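Local coordinates for protein synaptotagmin-4 (Rattus norvegicus, PDB 1W15) that takes part in the movement of neuronal dense core vesicles through its interaction with the kinesin KIF1A and in their capture at synapses, at residues V57-A62 / E97-E101; P53-V57 / S67-T71; S128-H132 / I144-H148. All blocks are in the same frame, centred on the assembly; numbering follows the deposited sequence.

In the fold
All three contacts lie in the C2B domain, an eight-stranded beta sandwich. Contacts 1 and 2 share strand 53-61 and Val57. They join three neighbouring strands of one four-stranded sheet, in the order 64-70, 53-61, 98-106, and their centres are 13 Å apart. Contact 3 belongs to the other part of the fold: it packs helix 128-138 against strand 144-149 of the second sheet and touches neither of the others. Contacts 1 and 2 are partly buried and rest on main-chain ladders. Contact 1 adds a polar outer face of uncharged and acidic groups, contact 2 a row of lysines. Contact 3 is more buried and depends on side chains, chiefly two histidines.

Contact 1 of 3, residues V57-A62 / E97-E101; sequences VNLYHA and EISVE
Strands 57-61 and 98-101 are extended and run antiparallel at 162°, axes 4.7 Å apart. The register pairs Ala62 with Glu97, His61 with Ile98, Tyr60 with Ser99, Leu59 with Val100 and Asn58 with Glu101. At Glu97, the carbonyl O accepts from Ala62 N (2.7 Å). Ala62, with phi 59°, turns the chain out of the strand. A water donates to Ala62 O (2.5 Å) and Glu97 O (3.0 Å) and accepts from Ser99 OG (2.7 Å). Ile98 forms a non-hydrogen-bonded pair with His61, CA to CA 4.7 Å. Its CG2 meets Leu59 CD1 at 3.8 Å. Ser99 is hydrogen-bonded with Tyr60 in both directions: Tyr60 N to Ser99 O 2.9 Å, Ser99 N to Tyr60 O 3.0 Å. These are neighbouring inner strands of one sheet of the C2 beta sandwich. The face with Leu59, Ile98 and Val100 turns inward, where Val100 meets Leu32 of the opposing sheet; His61 is its partly exposed end. The face with Asn58, Tyr60, Ser99 and Glu101 is polar. Val100 CG1 touches Val57 CG1 at 3.5 Å, and its CG2 lies 3.8 Å from Leu59 CD1. Glu101 N to Asn58 O and Asn58 N to Glu101 O are both 2.8 Å. The Glu101 side chain is t at chi1 and chi2. Glu101 OE1 accepts from Asn58 ND2 (2.9 Å) and Tyr60 OH (2.7 Å), both residues being m at chi1. Glu101 OE2 is salt-bridged to Arg118.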
loop_
_atom_site.group_PDB
_atom_site.type_symbol
_atom_site.label_atom_id
_atom_site.label_comp_id
_atom_site.label_asym_id
_atom_site.label_seq_id
_atom_site.Cartn_x
_atom_site.Cartn_y
_atom_site.Cartn_z
ATOM N N VAL A 57 -13.303 -3.834 -11.310
ATOM C CA VAL A 57 -13.220 -5.019 -10.475
ATOM C C VAL A 57 -14.669 -5.451 -10.135
ATOM O O VAL A 57 -15.413 -4.697 -9.502
ATOM C CB VAL A 57 -12.420 -4.773 -9.172
ATOM C CG1 VAL A 57 -12.226 -6.121 -8.391
ATOM C CG2 VAL A 57 -11.028 -4.129 -9.457
ATOM N N ASN A 58 -15.067 -6.649 -10.556
ATOM C CA ASN A 58 -16.418 -7.166 -10.269
ATOM C C ASN A 58 -16.283 -8.311 -9.280
ATOM O O ASN A 58 -15.421 -9.154 -9.462
ATOM C CB ASN A 58 -17.096 -7.659 -11.566
ATOM C CG ASN A 58 -17.428 -6.525 -12.519
ATOM O OD1 ASN A 58 -17.864 -5.468 -12.069
ATOM N ND2 ASN A 58 -17.227 -6.724 -13.840
ATOM N N LEU A 59 -17.178 -8.384 -8.293
ATOM C CA LEU A 59 -17.175 -9.466 -7.314
ATOM C C LEU A 59 -18.427 -10.294 -7.558
ATOM O O LEU A 59 -19.516 -9.730 -7.675
ATOM C CB LEU A 59 -17.263 -8.863 -5.911
ATOM C CG LEU A 59 -17.184 -9.862 -4.758
ATOM C CD1 LEU A 59 -15.776 -10.359 -4.595
ATOM C CD2 LEU A 59 -17.674 -9.237 -3.464
ATOM N N TYR A 60 -18.261 -11.624 -7.646
ATOM C CA TYR A 60 -19.376 -12.542 -7.963
ATOM C C TYR A 60 -19.552 -13.486 -6.799
ATOM O O TYR A 60 -18.556 -14.006 -6.273
ATOM C CB TYR A 60 -19.033 -13.388 -9.171
ATOM C CG TYR A 60 -18.996 -12.540 -10.425
ATOM C CD1 TYR A 60 -20.188 -12.232 -11.109
ATOM C CD2 TYR A 60 -17.783 -12.016 -10.900
ATOM C CE1 TYR A 60 -20.191 -11.404 -12.264
ATOM C CE2 TYR A 60 -17.772 -11.226 -12.059
ATOM C CZ TYR A 60 -18.981 -10.918 -12.726
ATOM O OH TYR A 60 -18.952 -10.110 -13.866
ATOM N N HIS A 61 -20.807 -13.728 -6.445
ATOM C CA HIS A 61 -21.163 -14.863 -5.557
ATOM C C HIS A 61 -21.896 -15.910 -6.399
ATOM O O HIS A 61 -23.017 -15.684 -6.844
ATOM C CB HIS A 61 -22.039 -14.341 -4.438
ATOM C CG HIS A 61 -22.335 -15.362 -3.380
ATOM N ND1 HIS A 61 -23.275 -15.151 -2.390
ATOM C CD2 HIS A 61 -21.813 -16.592 -3.154
ATOM C CE1 HIS A 61 -23.318 -16.213 -1.603
ATOM N NE2 HIS A 61 -22.443 -17.101 -2.046
ATOM N N ALA A 62 -21.227 -17.022 -6.652
ATOM C CA ALA A 62 -21.638 -17.959 -7.680
ATOM C C ALA A 62 -21.630 -17.157 -9.005
ATOM O O ALA A 62 -20.570 -16.648 -9.436
ATOM C CB ALA A 62 -23.029 -18.555 -7.352
ATOM N N GLU A 97 -17.522 -19.920 -3.049
ATOM C CA GLU A 97 -18.297 -19.511 -4.250
ATOM C C GLU A 97 -18.070 -18.070 -4.675
ATOM O O GLU A 97 -18.819 -17.515 -5.501
ATOM C CB GLU A 97 -19.792 -19.750 -4.012
ATOM C CG GLU A 97 -20.124 -21.236 -3.992
ATOM C CD GLU A 97 -21.587 -21.517 -3.697
ATOM O OE1 GLU A 97 -22.414 -21.493 -4.646
ATOM O OE2 GLU A 97 -21.909 -21.772 -2.516
ATOM N N ILE A 98 -17.032 -17.457 -4.136
ATOM C CA ILE A 98 -16.746 -16.066 -4.467
ATOM C C ILE A 98 -15.695 -16.034 -5.567
ATOM O O ILE A 98 -14.739 -16.800 -5.524
ATOM C CB ILE A 98 -16.238 -15.349 -3.176
ATOM C CG1 ILE A 98 -17.345 -15.308 -2.122
ATOM C CG2 ILE A 98 -15.673 -13.946 -3.470
ATOM C CD1 ILE A 98 -18.551 -14.437 -2.465
ATOM N N SER A 99 -15.840 -15.138 -6.539
ATOM C CA SER A 99 -14.763 -14.936 -7.477
ATOM C C SER A 99 -14.638 -13.436 -7.751
ATOM O O SER A 99 -15.582 -12.698 -7.497
ATOM C CB SER A 99 -15.023 -15.721 -8.744
ATOM O OG SER A 99 -16.204 -15.264 -9.352
ATOM N N VAL A 100 -13.480 -13.014 -8.265
ATOM C CA VAL A 100 -13.185 -11.591 -8.506
ATOM C C VAL A 100 -12.727 -11.487 -9.970
ATOM O O VAL A 100 -11.913 -12.300 -10.418
ATOM C CB VAL A 100 -12.067 -11.047 -7.584
ATOM C CG1 VAL A 100 -11.802 -9.528 -7.823
ATOM C CG2 VAL A 100 -12.406 -11.299 -6.069
ATOM N N GLU A 101 -13.285 -10.530 -10.691
ATOM C CA GLU A 101 -12.991 -10.382 -12.110
ATOM C C GLU A 101 -12.355 -9.021 -12.240
ATOM O O GLU A 101 -12.969 -8.033 -11.840
ATOM C CB GLU A 101 -14.295 -10.432 -12.911
ATOM C CG GLU A 101 -14.150 -10.250 -14.430
ATOM C CD GLU A 101 -15.543 -10.168 -15.123
ATOM O OE1 GLU A 101 -16.430 -9.439 -14.629
ATOM O OE2 GLU A 101 -15.753 -10.826 -16.173
HETATM O O HOH W 1 -18.280 -16.767 -8.407
#

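Contact 2 of 3, residues P53-V57 / S67-T71; sequences PYVKV and SKKKT
The backbones of 53-57 and 67-70 are extended and antiparallel, at 169° with axes 4.5 Å apart. Val57 and Lys69 form a hydrogen-bonded pair: Val57 N to Lys69 O and Lys69 N to Val57 O are both 2.9 Å. Lys56 and Lys70 form the non-hydrogen-bonded pair, CA to CA 4.2 Å. Next along, Thr71 N donates to Val55 O (2.8 Å), but Val55 N donates to the side-chain Thr71 OG1 (2.9 Å), with Thr71 in the p rotamer. This is the open end of the beta hairpin 53-61/64-70, whose second strand edges its sheet in the C2 sandwich. Val55 and Val57, both t, face inward onto Val36 of the opposing sheet. Lys56, Lys68 and Lys70 lie on the outer face. One water accepts from Lys56 NZ (2.8 Å) and weakly from Lys68 NZ (3.4 Å). The Tyr54 ring, chi1 p, has CE2 4.2 Å from Lys70 CD. Tyr54 OH is hydrogen-bonded to Asn113, a ligand of a bound sodium ion.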
loop_
_atom_site.group_PDB
_atom_site.type_symbol
_atom_site.label_atom_id
_atom_site.label_comp_id
_atom_site.label_asym_id
_atom_site.label_seq_id
_atom_site.Cartn_x
_atom_site.Cartn_y
_atom_site.Cartn_z
ATOM N N PRO A 53 -5.496 3.401 -19.668
ATOM C CA PRO A 53 -6.084 2.312 -18.882
ATOM C C PRO A 53 -6.730 2.677 -17.549
ATOM O O PRO A 53 -6.254 3.565 -16.857
ATOM C CB PRO A 53 -4.909 1.347 -18.649
ATOM C CG PRO A 53 -3.650 2.244 -18.768
ATOM C CD PRO A 53 -4.021 3.323 -19.726
ATOM N N TYR A 54 -7.806 1.979 -17.226
ATOM C CA TYR A 54 -8.316 1.907 -15.848
ATOM C C TYR A 54 -8.719 0.461 -15.617
ATOM O O TYR A 54 -8.760 -0.341 -16.561
ATOM C CB TYR A 54 -9.506 2.839 -15.620
ATOM C CG TYR A 54 -10.752 2.555 -16.431
ATOM C CD1 TYR A 54 -10.835 2.914 -17.788
ATOM C CD2 TYR A 54 -11.852 1.942 -15.837
ATOM C CE1 TYR A 54 -11.998 2.669 -18.528
ATOM C CE2 TYR A 54 -13.030 1.661 -16.571
ATOM C CZ TYR A 54 -13.079 2.010 -17.892
ATOM O OH TYR A 54 -14.224 1.740 -18.576
ATOM N N VAL A 55 -9.022 0.115 -14.373
ATOM C CA VAL A 55 -9.364 -1.250 -14.082
ATOM C C VAL A 55 -10.697 -1.294 -13.355
ATOM O O VAL A 55 -10.926 -0.564 -12.364
ATOM C CB VAL A 55 -8.267 -1.908 -13.178
ATOM C CG1 VAL A 55 -8.670 -3.360 -12.828
ATOM C CG2 VAL A 55 -6.928 -1.838 -13.903
ATOM N N LYS A 56 -11.560 -2.174 -13.830
ATOM C CA LYS A 56 -12.837 -2.424 -13.206
ATOM C C LYS A 56 -12.740 -3.762 -12.511
ATOM O O LYS A 56 -12.165 -4.709 -13.066
ATOM C CB LYS A 56 -13.914 -2.525 -14.304
ATOM C CG LYS A 56 -15.279 -2.748 -13.726
ATOM C CD LYS A 56 -16.277 -1.974 -14.502
ATOM C CE LYS A 56 -17.657 -2.225 -13.969
ATOM N NZ LYS A 56 -18.588 -1.710 -14.967
ATOM N N VAL A 57 -13.303 -3.834 -11.310
ATOM C CA VAL A 57 -13.220 -5.019 -10.475
ATOM C C VAL A 57 -14.669 -5.451 -10.135
ATOM O O VAL A 57 -15.413 -4.697 -9.502
ATOM C CB VAL A 57 -12.420 -4.773 -9.172
ATOM C CG1 VAL A 57 -12.226 -6.121 -8.391
ATOM C CG2 VAL A 57 -11.028 -4.129 -9.457
ATOM N N SER A 67 -20.962 -6.933 -6.293
ATOM C CA SER A 67 -20.340 -5.629 -6.060
ATOM C C SER A 67 -19.460 -5.282 -7.226
ATOM O O SER A 67 -19.035 -6.188 -7.949
ATOM C CB SER A 67 -19.510 -5.670 -4.765
ATOM O OG SER A 67 -19.000 -4.373 -4.449
ATOM N N LYS A 68 -19.171 -3.982 -7.414
ATOM C CA LYS A 68 -18.258 -3.560 -8.476
ATOM C C LYS A 68 -17.470 -2.323 -8.009
ATOM O O LYS A 68 -17.999 -1.522 -7.224
ATOM C CB LYS A 68 -19.012 -3.280 -9.807
ATOM C CG LYS A 68 -20.063 -2.203 -9.685
ATOM C CD LYS A 68 -20.787 -1.882 -10.998
ATOM C CE LYS A 68 -21.645 -0.619 -10.815
ATOM N NZ LYS A 68 -22.252 -0.148 -12.117
ATOM N N LYS A 69 -16.244 -2.161 -8.501
ATOM C CA LYS A 69 -15.387 -1.013 -8.175
ATOM C C LYS A 69 -14.660 -0.649 -9.434
ATOM O O LYS A 69 -14.573 -1.456 -10.348
ATOM C CB LYS A 69 -14.321 -1.423 -7.141
ATOM C CG LYS A 69 -14.869 -2.094 -5.860
ATOM C CD LYS A 69 -15.566 -1.147 -4.912
ATOM C CE LYS A 69 -15.962 -1.937 -3.652
ATOM N NZ LYS A 69 -16.720 -1.032 -2.803
ATOM N N LYS A 70 -14.118 0.555 -9.498
ATOM C CA LYS A 70 -13.228 0.891 -10.597
ATOM C C LYS A 70 -12.191 1.893 -10.172
ATOM O O LYS A 70 -12.434 2.667 -9.216
ATOM C CB LYS A 70 -13.984 1.313 -11.849
ATOM C CG LYS A 70 -14.486 2.659 -11.901
ATOM C CD LYS A 70 -15.310 2.782 -13.199
ATOM C CE LYS A 70 -16.123 4.072 -13.155
ATOM N NZ LYS A 70 -17.170 4.087 -14.256
ATOM N N THR A 71 -11.018 1.822 -10.810
ATOM C CA THR A 71 -9.941 2.749 -10.529
ATOM C C THR A 71 -10.098 3.978 -11.356
ATOM O O THR A 71 -10.916 4.019 -12.273
ATOM C CB THR A 71 -8.534 2.146 -10.854
ATOM O OG1 THR A 71 -8.376 2.067 -12.289
ATOM C CG2 THR A 71 -8.354 0.699 -10.307
HETATM O O HOH W 2 -16.719 1.957 -16.768
HETATM O O HOH W 3 -19.442 0.665 -13.799
#

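Contact 3 of 3, residues S128-H132 / I144-H148; sequences SGGGH and IAKWH
In this C2B domain, helix 128-138 packs along strand 144-149, an edge strand of its sheet within the chain. Segments 128-132 and 144-148 run antiparallel at 172°, with axes 9.5 Å apart. His132, His148 and Lys146 carry most of the join. His132 adopts the t rotamer at the end of the first helical turn, where His132 N bonds to Ser128 O (3.1 Å). Its ring meets the His148 ring rim to rim, centroids 5.0 Å apart and planes at 13°. His132 ND1 and His148 NE2 are hydrogen-bonded at 2.8 Å. His148, chi1 m, also pairs through ND1 with Ser128 OG (2.7 Å), so its ring bridges both ends of the helical turn. Leu121 of the other sheet touches both histidines. Lys146, m, t, t, m along its chi angles, runs over one face of His132. Lys146 CG is 3.6 Å from the ring centroid, a CH-pi contact, and Lys146 NZ is salt-bridged to Glu135. At the ring edge, His132 NE2 donates to Ile144 O at 3.2 Å.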
loop_
_atom_site.group_PDB
_atom_site.type_symbol
_atom_site.label_atom_id
_atom_site.label_comp_id
_atom_site.label_asym_id
_atom_site.label_seq_id
_atom_site.Cartn_x
_atom_site.Cartn_y
_atom_site.Cartn_z
ATOM N N SER A 128 -3.058 -19.325 -12.913
ATOM C CA SER A 128 -2.583 -18.143 -12.207
ATOM C C SER A 128 -3.595 -17.751 -11.125
ATOM O O SER A 128 -3.283 -17.688 -9.932
ATOM C CB SER A 128 -2.519 -16.997 -13.254
ATOM O OG SER A 128 -1.442 -16.129 -13.046
ATOM N N GLY A 129 -4.811 -17.452 -11.614
ATOM C CA GLY A 129 -5.945 -16.945 -10.816
ATOM C C GLY A 129 -6.308 -17.969 -9.757
ATOM O O GLY A 129 -6.440 -17.630 -8.575
ATOM N N GLY A 130 -6.419 -19.231 -10.198
ATOM C CA GLY A 130 -6.521 -20.387 -9.309
ATOM C C GLY A 130 -5.548 -20.467 -8.122
ATOM O O GLY A 130 -5.976 -20.637 -6.962
ATOM N N GLY A 131 -4.242 -20.382 -8.390
ATOM C CA GLY A 131 -3.239 -20.546 -7.303
ATOM C C GLY A 131 -3.230 -19.359 -6.341
ATOM O O GLY A 131 -3.001 -19.497 -5.137
ATOM N N HIS A 132 -3.463 -18.168 -6.884
ATOM C CA HIS A 132 -3.484 -16.960 -6.068
ATOM C C HIS A 132 -4.692 -17.047 -5.116
ATOM O O HIS A 132 -4.565 -16.818 -3.924
ATOM C CB HIS A 132 -3.560 -15.704 -6.972
ATOM C CG HIS A 132 -3.263 -14.418 -6.241
ATOM N ND1 HIS A 132 -3.116 -13.201 -6.891
ATOM C CD2 HIS A 132 -3.108 -14.153 -4.917
ATOM C CE1 HIS A 132 -2.869 -12.250 -6.005
ATOM N NE2 HIS A 132 -2.850 -12.799 -4.796
ATOM N N ILE A 144 -1.534 -10.868 0.008
ATOM C CA ILE A 144 -0.644 -11.572 -0.905
ATOM C C ILE A 144 -0.756 -10.870 -2.264
ATOM O O ILE A 144 -1.873 -10.612 -2.714
ATOM C CB ILE A 144 -1.058 -13.044 -1.055
ATOM C CG1 ILE A 144 -1.136 -13.757 0.317
ATOM C CG2 ILE A 144 -0.114 -13.796 -2.039
ATOM C CD1 ILE A 144 -2.034 -15.026 0.274
ATOM N N ALA A 145 0.396 -10.595 -2.876
ATOM C CA ALA A 145 0.504 -9.873 -4.198
ATOM C C ALA A 145 1.114 -10.769 -5.255
ATOM O O ALA A 145 2.079 -11.514 -4.946
ATOM C CB ALA A 145 1.326 -8.610 -4.048
ATOM N N LYS A 146 0.554 -10.771 -6.487
ATOM C CA LYS A 146 1.115 -11.571 -7.582
ATOM C C LYS A 146 0.851 -10.841 -8.888
ATOM O O LYS A 146 -0.194 -10.183 -9.019
ATOM C CB LYS A 146 0.460 -12.955 -7.747
ATOM C CG LYS A 146 0.480 -13.835 -6.504
ATOM C CD LYS A 146 0.194 -15.345 -6.855
ATOM C CE LYS A 146 0.268 -16.211 -5.571
ATOM N NZ LYS A 146 1.567 -15.926 -4.847
ATOM N N TRP A 147 1.800 -10.989 -9.794
ATOM C CA TRP A 147 1.632 -10.626 -11.221
ATOM C C TRP A 147 0.874 -11.722 -11.952
ATOM O O TRP A 147 1.114 -12.920 -11.714
ATOM C CB TRP A 147 3.000 -10.476 -11.873
ATOM C CG TRP A 147 3.680 -9.157 -11.635
ATOM C CD1 TRP A 147 4.802 -8.908 -10.843
ATOM C CD2 TRP A 147 3.319 -7.900 -12.228
ATOM N NE1 TRP A 147 5.126 -7.567 -10.908
ATOM C CE2 TRP A 147 4.269 -6.928 -11.773
ATOM C CE3 TRP A 147 2.284 -7.496 -13.121
ATOM C CZ2 TRP A 147 4.217 -5.554 -12.160
ATOM C CZ3 TRP A 147 2.239 -6.156 -13.531
ATOM C CH2 TRP A 147 3.195 -5.187 -13.020
ATOM N N HIS A 148 -0.062 -11.341 -12.828
ATOM C CA HIS A 148 -0.806 -12.290 -13.634
ATOM C C HIS A 148 -0.794 -11.832 -15.073
ATOM O O HIS A 148 -0.934 -10.640 -15.307
ATOM C CB HIS A 148 -2.258 -12.304 -13.226
ATOM C CG HIS A 148 -2.468 -12.815 -11.844
ATOM N ND1 HIS A 148 -2.623 -14.159 -11.571
ATOM C CD2 HIS A 148 -2.540 -12.168 -10.658
ATOM C CE1 HIS A 148 -2.817 -14.323 -10.272
ATOM N NE2 HIS A 148 -2.770 -13.131 -9.688
#